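Local coordinates for protein thioredoxin reductase (Streptomyces clavuligerus, PDB 4NTD) that binds FAD and, as the flavoenzyme HlmI, probably forms the disulfide bond of the sulfur-containing natural product holomycin, at residues Ala52-Val57 with Asp325-Ser330; Glu110-Asp115 with Arg119-Leu124; Met259-Gly264 with Asp276-Thr281. One frame throughout, in Å; residues are numbered along the deposited sequence.

Contact 1 of 3, residues Ala52-Val57 with Asp325-Ser330; sequences ARRRVV and DEDVAS
A salt bridge between R54 and D327 joins the beta-alpha-beta unit at the start of the FAD-binding Rossmann fold to the long C-terminal helix 305-338. The guanidinium meets the carboxylate end-on, with NH1 and NH2 both directed at one oxygen. R54 NH1 lies 3.1 Å from D327 OD2 and uses the syn lone pair, while R54 NH2 reaches the same OD2 at 3.3 Å, nearly in line with its C-O bond. That oxygen sits in the guanidinium plane, yet the carboxylate itself is turned 40° from it. The loop carrying R54 joins helix 40-51 to strand 56-60 and so completes the beta-alpha-beta unit begun by strand 31-36; the helix ends in a Schellman motif whose C-prime residue is R53, at positive phi. Immediately after this turn, the bend of R54 at chi2 (-64°) brings its guanidinium up to helix 305-338. Other partners hold both groups: R54 NE bonds to N320 OD1, D327 OD1 pairs with R133, and Q193 of the second subunit packs on R54. A leucine here has no donors, and would probably leave D327 leaning on R133 alone among the charges described and N320 OD1 without its bond from NE.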
ATOM      1  N   ALA A  52       7.070  -3.969 -16.625  1.00 15.46           N
ATOM      2  CA  ALA A  52       6.779  -5.332 -17.084  1.00 15.73           C
ATOM      3  C   ALA A  52       6.580  -5.428 -18.607  1.00 16.61           C
ATOM      4  O   ALA A  52       6.121  -6.457 -19.111  1.00 17.65           O
ATOM      5  CB  ALA A  52       5.563  -5.881 -16.352  1.00 16.00           C
ATOM      6  N   ARG A  53       6.925  -4.347 -19.312  1.00 16.85           N
ATOM      7  CA  ARG A  53       6.877  -4.288 -20.776  0.50 17.74           C
ATOM      8  C   ARG A  53       5.459  -4.434 -21.341  1.00 18.03           C
ATOM      9  O   ARG A  53       5.280  -4.859 -22.482  1.00 19.36           O
ATOM     10  CB  ARG A  53       7.824  -5.326 -21.399  0.50 17.43           C
ATOM     11  CG  ARG A  53       9.224  -5.311 -20.803  0.50 18.15           C
ATOM     12  CD  ARG A  53      10.206  -6.114 -21.641  0.50 18.79           C
ATOM     13  NE  ARG A  53      10.607  -5.400 -22.850  0.50 21.13           N
ATOM     14  CZ  ARG A  53      11.302  -5.946 -23.842  0.50 22.82           C
ATOM     15  NH1 ARG A  53      11.670  -7.218 -23.774  0.50 23.36           N
ATOM     16  NH2 ARG A  53      11.627  -5.223 -24.905  0.50 23.43           N
ATOM     17  N   ARG A  54       4.458  -4.068 -20.543  1.00 17.29           N
ATOM     18  CA  ARG A  54       3.080  -4.013 -21.016  1.00 17.60           C
ATOM     19  C   ARG A  54       2.850  -2.624 -21.594  1.00 18.47           C
ATOM     20  O   ARG A  54       3.390  -1.640 -21.081  1.00 19.00           O
ATOM     21  CB  ARG A  54       2.090  -4.274 -19.880  1.00 17.32           C
ATOM     22  CG  ARG A  54       2.224  -5.642 -19.230  1.00 18.47           C
ATOM     23  CD  ARG A  54       1.910  -6.769 -20.200  1.00 18.63           C
ATOM     24  NE  ARG A  54       1.975  -8.072 -19.543  1.00 18.57           N
ATOM     25  CZ  ARG A  54       1.792  -9.243 -20.149  1.00 18.81           C
ATOM     26  NH1 ARG A  54       1.526  -9.307 -21.452  1.00 19.28           N
ATOM     27  NH2 ARG A  54       1.879 -10.365 -19.442  1.00 19.90           N
ATOM     28  N   ARG A  55       2.062  -2.551 -22.665  1.00 18.62           N
ATOM     29  CA  ARG A  55       1.732  -1.276 -23.288  0.50 18.67           C
ATOM     30  C   ARG A  55       0.585  -0.618 -22.522  1.00 18.14           C
ATOM     31  O   ARG A  55      -0.539  -1.126 -22.510  1.00 18.06           O
ATOM     32  CB  ARG A  55       1.390  -1.482 -24.763  0.50 22.10           C
ATOM     33  CG  ARG A  55       2.553  -2.083 -25.536  0.50 27.81           C
ATOM     34  CD  ARG A  55       3.847  -1.384 -25.151  0.50 36.82           C
ATOM     35  NE  ARG A  55       4.969  -2.308 -25.009  0.50 40.45           N
ATOM     36  CZ  ARG A  55       6.037  -2.063 -24.256  0.50 41.54           C
ATOM     37  NH1 ARG A  55       6.118  -0.930 -23.576  0.50 46.09           N
ATOM     38  NH2 ARG A  55       7.019  -2.949 -24.174  0.50 44.65           N
ATOM     39  N   VAL A  56       0.891   0.509 -21.882  1.00 16.99           N
ATOM     40  CA  VAL A  56      -0.038   1.198 -20.989  1.00 17.13           C
ATOM     41  C   VAL A  56      -0.389   2.584 -21.517  1.00 17.54           C
ATOM     42  O   VAL A  56       0.489   3.330 -21.950  1.00 18.13           O
ATOM     43  CB  VAL A  56       0.578   1.354 -19.581  1.00 17.83           C
ATOM     44  CG1 VAL A  56      -0.363   2.103 -18.642  1.00 18.99           C
ATOM     45  CG2 VAL A  56       0.933  -0.010 -19.004  1.00 17.51           C
ATOM     46  N   VAL A  57      -1.678   2.916 -21.471  1.00 17.60           N
ATOM     47  CA  VAL A  57      -2.147   4.280 -21.700  1.00 17.59           C
ATOM     48  C   VAL A  57      -2.868   4.743 -20.437  1.00 16.70           C
ATOM     49  O   VAL A  57      -3.743   4.042 -19.930  1.00 17.39           O
ATOM     50  CB  VAL A  57      -3.106   4.371 -22.905  1.00 18.51           C
ATOM     51  CG1 VAL A  57      -3.618   5.798 -23.079  1.00 19.32           C
ATOM     52  CG2 VAL A  57      -2.417   3.894 -24.176  1.00 19.23           C
ATOM     53  N   ASP A 325      -0.848 -15.739 -17.615  1.00 19.88           N
ATOM     54  CA  ASP A 325      -1.678 -16.947 -17.658  1.00 21.83           C
ATOM     55  C   ASP A 325      -2.498 -17.005 -18.951  1.00 21.71           C
ATOM     56  O   ASP A 325      -2.609 -18.063 -19.571  1.00 22.98           O
ATOM     57  CB  ASP A 325      -2.605 -17.032 -16.438  1.00 23.89           C
ATOM     58  CG  ASP A 325      -1.853 -17.266 -15.134  1.00 26.82           C
ATOM     59  OD1 ASP A 325      -2.452 -17.046 -14.063  1.00 31.69           O
ATOM     60  OD2 ASP A 325      -0.671 -17.671 -15.168  1.00 28.56           O
ATOM     61  N   GLU A 326      -3.055 -15.867 -19.365  1.00 21.96           N
ATOM     62  CA  GLU A 326      -3.789 -15.797 -20.630  1.00 23.30           C
ATOM     63  C   GLU A 326      -2.858 -15.956 -21.839  1.00 23.89           C
ATOM     64  O   GLU A 326      -3.196 -16.667 -22.787  1.00 26.25           O
ATOM     65  CB  GLU A 326      -4.576 -14.487 -20.743  1.00 23.74           C
ATOM     66  CG  GLU A 326      -5.553 -14.474 -21.912  1.00 24.78           C
ATOM     67  CD  GLU A 326      -6.235 -13.137 -22.100  1.00 27.67           C
ATOM     68  OE1 GLU A 326      -6.883 -12.653 -21.149  1.00 29.88           O
ATOM     69  OE2 GLU A 326      -6.125 -12.572 -23.206  1.00 31.18           O
ATOM     70  N   ASP A 327      -1.700 -15.293 -21.803  1.00 23.86           N
ATOM     71  CA  ASP A 327      -0.696 -15.411 -22.869  1.00 23.03           C
ATOM     72  C   ASP A 327      -0.298 -16.881 -23.077  1.00 23.80           C
ATOM     73  O   ASP A 327      -0.204 -17.354 -24.212  1.00 24.31           O
ATOM     74  CB  ASP A 327       0.563 -14.578 -22.552  1.00 23.57           C
ATOM     75  CG  ASP A 327       0.322 -13.065 -22.607  1.00 24.36           C
ATOM     76  OD1 ASP A 327      -0.598 -12.612 -23.322  1.00 24.39           O
ATOM     77  OD2 ASP A 327       1.073 -12.323 -21.931  1.00 25.66           O
ATOM     78  N   VAL A 328      -0.083 -17.598 -21.974  1.00 22.62           N
ATOM     79  CA  VAL A 328       0.310 -19.010 -22.023  1.00 21.51           C
ATOM     80  C   VAL A 328      -0.828 -19.884 -22.557  1.00 24.25           C
ATOM     81  O   VAL A 328      -0.612 -20.712 -23.442  1.00 24.52           O
ATOM     82  CB  VAL A 328       0.756 -19.526 -20.634  1.00 20.67           C
ATOM     83  CG1 VAL A 328       0.981 -21.036 -20.649  1.00 22.24           C
ATOM     84  CG2 VAL A 328       2.029 -18.819 -20.186  1.00 21.96           C
ATOM     85  N   ALA A 329      -2.031 -19.695 -22.018  1.00 26.18           N
ATOM     86  CA  ALA A 329      -3.198 -20.474 -22.443  1.00 28.81           C
ATOM     87  C   ALA A 329      -3.498 -20.288 -23.932  1.00 30.74           C
ATOM     88  O   ALA A 329      -3.839 -21.249 -24.624  1.00 33.40           O
ATOM     89  CB  ALA A 329      -4.416 -20.113 -21.604  1.00 28.37           C
ATOM     90  N   SER A 330      -3.355 -19.058 -24.421  1.00 30.86           N
ATOM     91  CA  SER A 330      -3.560 -18.758 -25.840  1.00 32.89           C
ATOM     92  C   SER A 330      -2.490 -19.395 -26.731  1.00 34.17           C
ATOM     93  O   SER A 330      -2.793 -19.862 -27.831  1.00 35.71           O
ATOM     94  CB  SER A 330      -3.597 -17.246 -26.073  1.00 35.26           C
ATOM     95  OG  SER A 330      -4.730 -16.664 -25.449  1.00 37.64           O
TER

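Contact 2 of 3, residues Glu110-Asp115 with Arg119-Leu124; sequences EREGED and RFTVRL
R111 and F120, an antiparallel non-hydrogen-bonded pair, form the close-packed side of this contact. Their side chains run the same way, R111 CD coming to 3.6 Å from F120 CE1. The buried F120 also packs on V109 and T132, while R111 touches V289 and P290. The R111 chain starts out anti to the backbone N (chi1 -174°), lays CB, CG and CD along F120, then bends at chi3 and leads its guanidinium away from the ring to D115, where NH2 forms a salt bridge with OD1 at 3.2 Å. Hydrogen-bonded pairs flank this one: E110 N to T121 O and T121 N to E110 O are both 2.9 Å, whereas at E112 and R119 one bond is short and R119 N to E112 O stretches to 3.2 Å. The face bearing E110, E112, R119 and T121 is polar and more open to solvent. There R123 grips the exposed E110 end-on, NH2 at 2.9 Å and NH1 at 3.0 Å from the single oxygen OE2, while its NH1 also pairs with D108. The result is a beta hairpin, extended by strand 129-132 into the three-stranded antiparallel meander familiar from FAD domains of this oxidoreductase family.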
ATOM      1  N   GLU A 110     -16.704  -0.345 -22.036  1.00 23.30           N
ATOM      2  CA  GLU A 110     -17.559  -1.457 -22.457  1.00 25.03           C
ATOM      3  C   GLU A 110     -16.740  -2.733 -22.612  1.00 25.31           C
ATOM      4  O   GLU A 110     -15.672  -2.720 -23.222  1.00 24.08           O
ATOM      5  CB  GLU A 110     -18.250  -1.125 -23.782  1.00 29.29           C
ATOM      6  CG  GLU A 110     -19.216  -2.196 -24.273  1.00 35.54           C
ATOM      7  CD  GLU A 110     -20.028  -1.758 -25.480  1.00 55.17           C
ATOM      8  OE1 GLU A 110     -21.049  -2.415 -25.776  1.00 60.39           O
ATOM      9  OE2 GLU A 110     -19.653  -0.761 -26.134  1.00 52.13           O
ATOM     10  N   ARG A 111     -17.259  -3.835 -22.075  1.00 27.78           N
ATOM     11  CA  ARG A 111     -16.565  -5.121 -22.109  1.00 31.65           C
ATOM     12  C   ARG A 111     -16.901  -5.913 -23.372  1.00 31.56           C
ATOM     13  O   ARG A 111     -18.055  -5.930 -23.811  1.00 34.46           O
ATOM     14  CB  ARG A 111     -16.930  -5.944 -20.873  1.00 48.32           C
ATOM     15  CG  ARG A 111     -16.150  -7.243 -20.746  1.00 47.34           C
ATOM     16  CD  ARG A 111     -15.996  -7.660 -19.298  1.00 51.98           C
ATOM     17  NE  ARG A 111     -17.265  -8.009 -18.655  1.00 57.80           N
ATOM     18  CZ  ARG A 111     -17.719  -9.248 -18.449  1.00 48.22           C
ATOM     19  NH1 ARG A 111     -18.890  -9.419 -17.845  1.00 55.96           N
ATOM     20  NH2 ARG A 111     -17.025 -10.318 -18.832  1.00 48.60           N
ATOM     21  N   GLU A 112     -15.879  -6.557 -23.942  1.00 34.39           N
ATOM     22  CA  GLU A 112     -16.034  -7.414 -25.118  0.50 37.88           C
ATOM     23  C   GLU A 112     -15.363  -8.767 -24.855  1.00 40.56           C
ATOM     24  O   GLU A 112     -14.641  -8.930 -23.870  1.00 40.47           O
ATOM     25  CB  GLU A 112     -15.409  -6.759 -26.364  0.50 40.97           C
ATOM     26  CG  GLU A 112     -15.388  -5.231 -26.378  0.50 48.65           C
ATOM     27  CD  GLU A 112     -16.710  -4.613 -26.800  0.50 42.59           C
ATOM     28  OE1 GLU A 112     -17.626  -5.366 -27.193  0.50 43.50           O
ATOM     29  OE2 GLU A 112     -16.826  -3.369 -26.746  0.50 49.50           O
ATOM     30  N   GLY A 113     -15.604  -9.732 -25.741  1.00 51.19           N
ATOM     31  CA  GLY A 113     -14.956 -11.048 -25.663  1.00 61.14           C
ATOM     32  C   GLY A 113     -15.401 -11.939 -24.514  1.00 62.59           C
ATOM     33  O   GLY A 113     -16.261 -11.563 -23.715  1.00 65.98           O
ATOM     34  N   GLU A 114     -14.801 -13.128 -24.436  1.00 61.45           N
ATOM     35  CA  GLU A 114     -15.136 -14.112 -23.400  1.00 58.72           C
ATOM     36  C   GLU A 114     -14.562 -13.735 -22.032  1.00 56.43           C
ATOM     37  O   GLU A 114     -13.692 -12.866 -21.932  1.00 56.81           O
ATOM     38  CB  GLU A 114     -14.632 -15.505 -23.801  1.00 62.16           C
ATOM     39  CG  GLU A 114     -15.416 -16.158 -24.930  1.00 75.53           C
ATOM     40  CD  GLU A 114     -15.181 -17.657 -25.024  1.00 81.11           C
ATOM     41  OE1 GLU A 114     -14.055 -18.112 -24.725  1.00 78.26           O
ATOM     42  OE2 GLU A 114     -16.124 -18.384 -25.404  1.00 81.73           O
ATOM     43  N   ASP A 115     -15.058 -14.399 -20.987  1.00 58.00           N
ATOM     44  CA  ASP A 115     -14.554 -14.213 -19.619  1.00 55.31           C
ATOM     45  C   ASP A 115     -13.075 -14.588 -19.481  1.00 48.30           C
ATOM     46  O   ASP A 115     -12.372 -14.031 -18.636  1.00 41.82           O
ATOM     47  CB  ASP A 115     -15.379 -15.038 -18.617  1.00 54.03           C
ATOM     48  CG  ASP A 115     -16.734 -14.415 -18.302  1.00 56.82           C
ATOM     49  OD1 ASP A 115     -17.148 -13.464 -19.000  1.00 57.76           O
ATOM     50  OD2 ASP A 115     -17.389 -14.887 -17.347  1.00 61.28           O
ATOM     51  N   ARG A 119     -11.643  -8.113 -23.202  1.00 23.47           N
ATOM     52  CA  ARG A 119     -11.193  -6.932 -23.932  1.00 23.18           C
ATOM     53  C   ARG A 119     -12.171  -5.810 -23.596  1.00 21.71           C
ATOM     54  O   ARG A 119     -13.318  -6.077 -23.232  1.00 23.58           O
ATOM     55  CB  ARG A 119     -11.156  -7.214 -25.438  1.00 32.41           C
ATOM     56  CG  ARG A 119     -10.924  -5.989 -26.317  1.00 40.57           C
ATOM     57  CD  ARG A 119     -10.373  -6.372 -27.684  1.00 50.25           C
ATOM     58  NE  ARG A 119      -9.053  -6.993 -27.573  1.00 51.67           N
ATOM     59  CZ  ARG A 119      -7.887  -6.345 -27.557  1.00 42.89           C
ATOM     60  NH1 ARG A 119      -7.823  -5.017 -27.657  1.00 39.03           N
ATOM     61  NH2 ARG A 119      -6.760  -7.039 -27.443  1.00 41.52           N
ATOM     62  N   PHE A 120     -11.709  -4.565 -23.687  1.00 20.81           N
ATOM     63  CA  PHE A 120     -12.537  -3.407 -23.351  1.00 20.19           C
ATOM     64  C   PHE A 120     -12.372  -2.278 -24.355  1.00 20.03           C
ATOM     65  O   PHE A 120     -11.294  -2.094 -24.920  1.00 20.89           O
ATOM     66  CB  PHE A 120     -12.181  -2.885 -21.955  1.00 20.30           C
ATOM     67  CG  PHE A 120     -12.281  -3.926 -20.881  1.00 20.13           C
ATOM     68  CD1 PHE A 120     -13.448  -4.077 -20.152  1.00 21.36           C
ATOM     69  CD2 PHE A 120     -11.211  -4.768 -20.614  1.00 20.35           C
ATOM     70  CE1 PHE A 120     -13.548  -5.043 -19.168  1.00 21.24           C
ATOM     71  CE2 PHE A 120     -11.305  -5.741 -19.635  1.00 21.03           C
ATOM     72  CZ  PHE A 120     -12.475  -5.878 -18.910  1.00 21.35           C
ATOM     73  N   THR A 121     -13.452  -1.532 -24.573  1.00 20.63           N
ATOM     74  CA  THR A 121     -13.397  -0.274 -25.303  1.00 21.22           C
ATOM     75  C   THR A 121     -13.552   0.860 -24.299  1.00 20.77           C
ATOM     76  O   THR A 121     -14.548   0.923 -23.578  1.00 22.09           O
ATOM     77  CB  THR A 121     -14.504  -0.177 -26.369  1.00 23.62           C
ATOM     78  OG1 THR A 121     -14.379  -1.265 -27.292  1.00 25.76           O
ATOM     79  CG2 THR A 121     -14.402   1.139 -27.137  1.00 24.72           C
ATOM     80  N   VAL A 122     -12.555   1.741 -24.254  1.00 20.00           N
ATOM     81  CA  VAL A 122     -12.560   2.902 -23.369  1.00 19.73           C
ATOM     82  C   VAL A 122     -12.850   4.132 -24.224  1.00 20.37           C
ATOM     83  O   VAL A 122     -12.150   4.378 -25.204  1.00 21.36           O
ATOM     84  CB  VAL A 122     -11.204   3.056 -22.652  1.00 20.35           C
ATOM     85  CG1 VAL A 122     -11.179   4.313 -21.793  1.00 20.24           C
ATOM     86  CG2 VAL A 122     -10.915   1.825 -21.804  1.00 20.84           C
ATOM     87  N   ARG A 123     -13.880   4.889 -23.847  1.00 20.00           N
ATOM     88  CA  ARG A 123     -14.323   6.050 -24.621  0.50 19.61           C
ATOM     89  C   ARG A 123     -14.187   7.331 -23.798  1.00 19.64           C
ATOM     90  O   ARG A 123     -14.592   7.378 -22.634  1.00 20.40           O
ATOM     91  CB  ARG A 123     -15.773   5.861 -25.084  0.50 19.84           C
ATOM     92  CG  ARG A 123     -15.982   4.629 -25.959  0.50 20.65           C
ATOM     93  CD  ARG A 123     -17.420   4.484 -26.438  0.50 22.19           C
ATOM     94  NE  ARG A 123     -17.582   3.321 -27.310  0.50 24.91           N
ATOM     95  CZ  ARG A 123     -18.144   2.174 -26.942  0.50 28.88           C
ATOM     96  NH1 ARG A 123     -18.619   2.025 -25.713  0.50 32.29           N
ATOM     97  NH2 ARG A 123     -18.240   1.173 -27.807  0.50 33.43           N
ATOM     98  N   LEU A 124     -13.608   8.364 -24.413  1.00 19.40           N
ATOM     99  CA  LEU A 124     -13.399   9.656 -23.759  1.00 18.78           C
ATOM    100  C   LEU A 124     -14.469  10.659 -24.163  1.00 18.88           C
ATOM    101  O   LEU A 124     -15.054  10.559 -25.244  1.00 19.86           O
ATOM    102  CB  LEU A 124     -12.031  10.241 -24.126  1.00 19.61           C
ATOM    103  CG  LEU A 124     -10.795   9.731 -23.384  1.00 21.09           C
ATOM    104  CD1 LEU A 124     -10.571   8.247 -23.625  1.00 23.42           C
ATOM    105  CD2 LEU A 124      -9.574  10.534 -23.807  1.00 23.30           C
TER

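Contact 3 of 3, residues Met259-Gly264 with Asp276-Thr281; sequences MVPRDG and DGWIAT
W278, P261 and D263 bury the most surface where the end of strand 258-261 meets the loop after helix 264-269. P261 lies across the indole: its CG stands 3.9 Å from the centroid of the six-membered ring of W278, 23° off the ring normal, a CH-pi contact over one face. P261 CB approaches the rim as well, 3.5 Å from W278 CZ3. The backbone ahead of the indole is fixed by an Asx turn, W278 N donating to D276 OD1 at 3.0 Å; P301 packs on the side chain. D263 CG sits between the backbone N and the carbonyl carbon (chi1 60°), which sets the carboxylate against the loop, D263 OD2 lying 3.8 Å from I279 CG1. A water bridges the two segments here, accepting from I279 N at 2.8 Å and donating to D263 OD2 at 2.9 Å. The same OD2 forms a salt bridge with R273, whose NH2 also bonds to G277 O. Between P261 and D263, R262 touches the FAD. No direct hydrogen bond links the two segments, so cohesion here comes from proline-indole dispersion and from a carboxylate that reaches the backbone amide of I279 through water.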
ATOM      1  N   MET A 259     -18.395  11.415   1.391  1.00 21.51           N
ATOM      2  CA  MET A 259     -17.372  10.948   0.458  1.00 20.88           C
ATOM      3  C   MET A 259     -17.966   9.989  -0.554  1.00 22.06           C
ATOM      4  O   MET A 259     -18.403   8.892  -0.204  1.00 27.46           O
ATOM      5  CB  MET A 259     -16.222  10.289   1.211  1.00 23.40           C
ATOM      6  CG  MET A 259     -15.403  11.288   2.000  1.00 24.70           C
ATOM      7  SD  MET A 259     -14.256  10.482   3.123  1.00 36.14           S
ATOM      8  CE  MET A 259     -14.603  11.422   4.599  1.00 38.18           C
ATOM      9  N   VAL A 260     -17.968  10.417  -1.814  1.00 20.40           N
ATOM     10  CA  VAL A 260     -18.625   9.686  -2.885  1.00 20.46           C
ATOM     11  C   VAL A 260     -17.579   9.187  -3.881  1.00 19.15           C
ATOM     12  O   VAL A 260     -16.963   9.990  -4.585  1.00 19.82           O
ATOM     13  CB  VAL A 260     -19.658  10.576  -3.602  1.00 22.95           C
ATOM     14  CG1 VAL A 260     -20.431   9.773  -4.637  1.00 25.22           C
ATOM     15  CG2 VAL A 260     -20.613  11.196  -2.588  1.00 25.47           C
ATOM     16  N   PRO A 261     -17.368   7.859  -3.940  1.00 18.75           N
ATOM     17  CA  PRO A 261     -16.381   7.328  -4.882  1.00 19.08           C
ATOM     18  C   PRO A 261     -16.801   7.543  -6.330  1.00 18.01           C
ATOM     19  O   PRO A 261     -17.991   7.469  -6.645  1.00 19.59           O
ATOM     20  CB  PRO A 261     -16.344   5.830  -4.558  1.00 20.16           C
ATOM     21  CG  PRO A 261     -17.644   5.540  -3.895  1.00 20.81           C
ATOM     22  CD  PRO A 261     -18.028   6.792  -3.167  1.00 20.61           C
ATOM     23  N   ARG A 262     -15.833   7.815  -7.199  1.00 17.01           N
ATOM     24  CA  ARG A 262     -16.107   7.961  -8.625  1.00 17.90           C
ATOM     25  C   ARG A 262     -16.132   6.582  -9.281  1.00 18.55           C
ATOM     26  O   ARG A 262     -15.263   6.253 -10.088  1.00 18.77           O
ATOM     27  CB  ARG A 262     -15.060   8.860  -9.285  1.00 18.91           C
ATOM     28  CG  ARG A 262     -15.032  10.284  -8.755  1.00 20.67           C
ATOM     29  CD  ARG A 262     -14.405  11.215  -9.780  1.00 21.15           C
ATOM     30  NE  ARG A 262     -14.186  12.568  -9.274  1.00 22.97           N
ATOM     31  CZ  ARG A 262     -13.153  12.941  -8.518  1.00 23.36           C
ATOM     32  NH1 ARG A 262     -12.204  12.079  -8.170  1.00 22.47           N
ATOM     33  NH2 ARG A 262     -13.059  14.202  -8.116  1.00 24.80           N
ATOM     34  N   ASP A 263     -17.142   5.787  -8.931  1.00 18.36           N
ATOM     35  CA  ASP A 263     -17.218   4.382  -9.349  1.00 18.90           C
ATOM     36  C   ASP A 263     -18.293   4.105 -10.410  1.00 19.47           C
ATOM     37  O   ASP A 263     -18.665   2.952 -10.632  1.00 20.37           O
ATOM     38  CB  ASP A 263     -17.416   3.471  -8.122  1.00 20.24           C
ATOM     39  CG  ASP A 263     -18.686   3.781  -7.340  1.00 20.95           C
ATOM     40  OD1 ASP A 263     -19.513   4.596  -7.805  1.00 21.40           O
ATOM     41  OD2 ASP A 263     -18.856   3.204  -6.246  1.00 22.08           O
ATOM     42  N   GLY A 264     -18.774   5.153 -11.076  1.00 20.23           N
ATOM     43  CA  GLY A 264     -19.806   5.007 -12.103  1.00 22.00           C
ATOM     44  C   GLY A 264     -19.428   4.056 -13.229  1.00 21.79           C
ATOM     45  O   GLY A 264     -20.267   3.291 -13.706  1.00 22.51           O
ATOM     46  N   ASP A 276     -21.304  -2.791   2.400  1.00 40.58           N
ATOM     47  CA  ASP A 276     -21.005  -1.410   2.801  1.00 40.76           C
ATOM     48  C   ASP A 276     -21.303  -0.357   1.721  1.00 37.65           C
ATOM     49  O   ASP A 276     -21.229   0.843   1.994  1.00 38.83           O
ATOM     50  CB  ASP A 276     -19.545  -1.287   3.269  1.00 44.42           C
ATOM     51  CG  ASP A 276     -18.532  -1.619   2.178  1.00 43.43           C
ATOM     52  OD1 ASP A 276     -18.931  -1.876   1.021  1.00 40.71           O
ATOM     53  OD2 ASP A 276     -17.324  -1.625   2.491  1.00 45.77           O
ATOM     54  N   GLY A 277     -21.621  -0.800   0.505  1.00 34.38           N
ATOM     55  CA  GLY A 277     -21.993   0.104  -0.586  1.00 34.65           C
ATOM     56  C   GLY A 277     -20.861   0.460  -1.538  1.00 31.19           C
ATOM     57  O   GLY A 277     -21.085   1.146  -2.536  1.00 35.11           O
ATOM     58  N   TRP A 278     -19.648  -0.005  -1.241  1.00 25.89           N
ATOM     59  CA  TRP A 278     -18.483   0.259  -2.088  1.00 24.03           C
ATOM     60  C   TRP A 278     -18.229  -0.929  -3.014  1.00 22.13           C
ATOM     61  O   TRP A 278     -18.608  -2.057  -2.699  1.00 23.46           O
ATOM     62  CB  TRP A 278     -17.250   0.545  -1.222  1.00 24.42           C
ATOM     63  CG  TRP A 278     -17.377   1.815  -0.426  1.00 24.64           C
ATOM     64  CD1 TRP A 278     -18.213   2.039   0.629  1.00 26.21           C
ATOM     65  CD2 TRP A 278     -16.654   3.036  -0.628  1.00 21.87           C
ATOM     66  NE1 TRP A 278     -18.056   3.321   1.097  1.00 20.85           N
ATOM     67  CE2 TRP A 278     -17.105   3.954   0.343  1.00 23.60           C
ATOM     68  CE3 TRP A 278     -15.668   3.442  -1.534  1.00 20.81           C
ATOM     69  CZ2 TRP A 278     -16.604   5.254   0.434  1.00 23.29           C
ATOM     70  CZ3 TRP A 278     -15.171   4.736  -1.440  1.00 22.21           C
ATOM     71  CH2 TRP A 278     -15.642   5.625  -0.467  1.00 21.97           C
ATOM     72  N   ILE A 279     -17.597  -0.674  -4.159  1.00 19.89           N
ATOM     73  CA  ILE A 279     -17.297  -1.737  -5.120  1.00 20.17           C
ATOM     74  C   ILE A 279     -16.376  -2.761  -4.457  1.00 20.32           C
ATOM     75  O   ILE A 279     -15.354  -2.401  -3.873  1.00 21.46           O
ATOM     76  CB  ILE A 279     -16.637  -1.192  -6.411  1.00 19.93           C
ATOM     77  CG1 ILE A 279     -17.611  -0.295  -7.194  1.00 21.32           C
ATOM     78  CG2 ILE A 279     -16.139  -2.332  -7.298  1.00 20.89           C
ATOM     79  CD1 ILE A 279     -18.838  -0.999  -7.738  1.00 23.39           C
ATOM     80  N   ALA A 280     -16.753  -4.033  -4.548  1.00 20.16           N
ATOM     81  CA  ALA A 280     -16.017  -5.108  -3.893  1.00 21.92           C
ATOM     82  C   ALA A 280     -14.772  -5.483  -4.689  1.00 21.31           C
ATOM     83  O   ALA A 280     -14.804  -5.544  -5.917  1.00 21.13           O
ATOM     84  CB  ALA A 280     -16.913  -6.326  -3.715  1.00 23.21           C
ATOM     85  N   THR A 281     -13.673  -5.722  -3.979  1.00 20.49           N
ATOM     86  CA  THR A 281     -12.440  -6.194  -4.601  1.00 19.43           C
ATOM     87  C   THR A 281     -11.802  -7.282  -3.757  1.00 19.37           C
ATOM     88  O   THR A 281     -12.072  -7.385  -2.560  1.00 20.46           O
ATOM     89  CB  THR A 281     -11.400  -5.065  -4.758  1.00 20.14           C
ATOM     90  OG1 THR A 281     -11.046  -4.548  -3.469  1.00 22.08           O
ATOM     91  CG2 THR A 281     -11.936  -3.939  -5.625  1.00 20.31           C
TER
HETATM   92  O   HOH W   1     -16.840   2.001  -4.618  1.00 20.30           O

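Along the chain, contact 1 encloses the other two, and contact 2 closes before contact 3 opens. The centres of contacts 1 and 2 lie 16 Å apart on the same side of the chain's centre; that of contact 3 is 28 Å from contact 1 and 21 Å from contact 2. Contact 1 joins the five-stranded parallel sheet, through the loop leading into strand 56-60, to helix 305-338. Contact 2 belongs to the antiparallel sheet inserted in the sequence between strands 100-103 and 134-137. Contact 3 includes the end of strand 258-261, which pairs with 141-144, probably the two-stranded connection between FAD and pyridine-nucleotide domains. None touches another, so they tie the C-terminal helix, the antiparallel sheet and the interdomain region independently.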